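Local coordinates for protein Lys-gingipain W83 (Porphyromonas gingivalis, PDB 3KM5) that cleaves proteins after lysine as a secreted cysteine protease, of which this piece is a calcium-binding adhesin domain, a type haemolytic in vitro, at residues 34-38 / 39-43. Residues are numbered along the deposited sequence; the frame is centred on the assembly and turned at random.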
loop_
_atom_site.group_PDB
_atom_site.type_symbol
_atom_site.label_atom_id
_atom_site.label_comp_id
_atom_site.label_asym_id
_atom_site.label_seq_id
_atom_site.Cartn_x
_atom_site.Cartn_y
_atom_site.Cartn_z
ATOM N N LEU A 34 6.839 -3.371 0.716
ATOM C CA LEU A 34 8.174 -2.829 0.963
ATOM C C LEU A 34 8.130 -1.312 0.894
ATOM O O LEU A 34 7.440 -0.743 0.044
ATOM C CB LEU A 34 9.179 -3.284 -0.107
ATOM C CG LEU A 34 9.584 -4.760 -0.187
ATOM C CD1 LEU A 34 10.496 -4.916 -1.392
ATOM C CD2 LEU A 34 10.299 -5.209 1.064
ATOM N N CYS A 35 8.943 -0.661 1.712
ATOM C CA CYS A 35 9.190 0.758 1.575
ATOM C C CYS A 35 10.048 0.994 0.343
ATOM O O CYS A 35 10.964 0.229 0.077
ATOM C CB CYS A 35 9.931 1.254 2.806
ATOM S SG CYS A 35 10.588 2.957 2.712
ATOM N N LEU A 36 9.679 2.000 -0.445
ATOM C CA LEU A 36 10.477 2.471 -1.584
ATOM C C LEU A 36 10.813 3.943 -1.392
ATOM O O LEU A 36 9.976 4.708 -0.890
ATOM C CB LEU A 36 9.716 2.361 -2.888
ATOM C CG LEU A 36 9.156 0.992 -3.250
ATOM C CD1 LEU A 36 8.377 1.093 -4.573
ATOM C CD2 LEU A 36 10.230 -0.115 -3.274
ATOM N N SER A 37 12.031 4.335 -1.796
ATOM C CA SER A 37 12.440 5.735 -1.800
ATOM C C SER A 37 12.665 6.279 -3.207
ATOM O O SER A 37 13.286 5.611 -4.047
ATOM C CB SER A 37 13.743 5.904 -1.033
ATOM O OG SER A 37 14.173 7.254 -1.148
ATOM N N SER A 38 12.167 7.480 -3.455
ATOM C CA SER A 38 12.398 8.184 -4.711
ATOM C C SER A 38 13.879 8.498 -4.944
ATOM O O SER A 38 14.275 8.778 -6.077
ATOM C CB SER A 38 11.596 9.492 -4.759
ATOM O OG SER A 38 12.014 10.335 -3.687
ATOM N N GLY A 39 14.675 8.494 -3.880
ATOM C CA GLY A 39 16.133 8.657 -4.004
ATOM C C GLY A 39 16.831 7.400 -4.525
ATOM O O GLY A 39 18.029 7.436 -4.826
ATOM N N GLN A 40 16.105 6.282 -4.623
ATOM C CA GLN A 40 16.656 5.022 -5.142
ATOM C C GLN A 40 16.039 4.580 -6.470
ATOM O O GLN A 40 16.696 3.890 -7.256
ATOM C CB GLN A 40 16.518 3.891 -4.112
ATOM C CG GLN A 40 17.377 4.079 -2.869
ATOM C CD GLN A 40 18.861 4.179 -3.178
ATOM O OE1 GLN A 40 19.526 5.132 -2.771
ATOM N NE2 GLN A 40 19.381 3.205 -3.917
ATOM N N LEU A 41 14.791 4.972 -6.726
ATOM C CA LEU A 41 14.106 4.602 -7.960
ATOM C C LEU A 41 13.756 5.853 -8.723
ATOM O O LEU A 41 12.983 6.691 -8.243
ATOM C CB LEU A 41 12.830 3.823 -7.661
ATOM C CG LEU A 41 13.010 2.441 -7.048
ATOM C CD1 LEU A 41 11.611 1.941 -6.680
ATOM C CD2 LEU A 41 13.689 1.483 -7.990
ATOM N N ASP A 42 14.329 5.991 -9.918
ATOM C CA ASP A 42 14.112 7.187 -10.722
ATOM C C ASP A 42 12.634 7.384 -11.050
ATOM O O ASP A 42 12.157 8.522 -11.089
ATOM C CB ASP A 42 14.947 7.143 -12.013
ATOM N N TRP A 43 11.902 6.281 -11.248
ATOM C CA TRP A 43 10.491 6.340 -11.681
ATOM C C TRP A 43 9.509 6.812 -10.609
ATOM O O TRP A 43 8.431 7.267 -10.911
ATOM C CB TRP A 43 10.007 5.000 -12.273
ATOM C CG TRP A 43 9.986 3.773 -11.370
ATOM C CD1 TRP A 43 10.952 2.816 -11.290
ATOM C CD2 TRP A 43 8.939 3.361 -10.472
ATOM N NE1 TRP A 43 10.580 1.836 -10.391
ATOM C CE2 TRP A 43 9.344 2.152 -9.882
ATOM C CE3 TRP A 43 7.701 3.903 -10.111
ATOM C CZ2 TRP A 43 8.544 1.472 -8.948
ATOM C CZ3 TRP A 43 6.904 3.220 -9.201
ATOM C CH2 TRP A 43 7.332 2.024 -8.627
#
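S37 ties the end of strand 34-37 to the loop that follows it through three hydrogen bonds. Its hydroxyl takes one: OG accepts from G39 N at 3.0 Å, because chi1 of 175° sets OG opposite the backbone N of S37 and carries it forward along the chain. Its carbonyl takes the other two from unlike directions. L41 N, 3.1 Å from S37 O, lies in the carbonyl plane with a C=O...N angle of 158°. Q40 N, 3.0 Å from S37 O, instead stands 59° out of that plane, off the lone-pair directions.

The i to i+2 bond from the serine hydroxyl defines an ST turn. It overlaps a type I beta turn over residues 37-40, as the helical backbone angles of S38 and G39 confirm, and the bond to L41 N widens this by one residue. In the beta jelly roll this turn swings the chain aside at the end of strand 34-37, whose antiparallel partner is strand 51-56.

The tighter, apolar side is where the buried L36 and W43 meet L41. L36 CD1 meets L41 CD1 at 4.0 Å, the two leucines crossing at a slant, and reaches W43 CH2 at 4.3 Å. L41 CB sits 4.0 Å above one face of the W43 indole, offset toward its rim; L44 and L129 also touch L36. W43 NE1 bonds to G128 O, and the W43 side chain lies about 4 Å from that of P138, at a proteolytic cleavage site.

The outer side is looser: G39 and Q40 are exposed, and the bent Q40 chain leads its amide away from the turn.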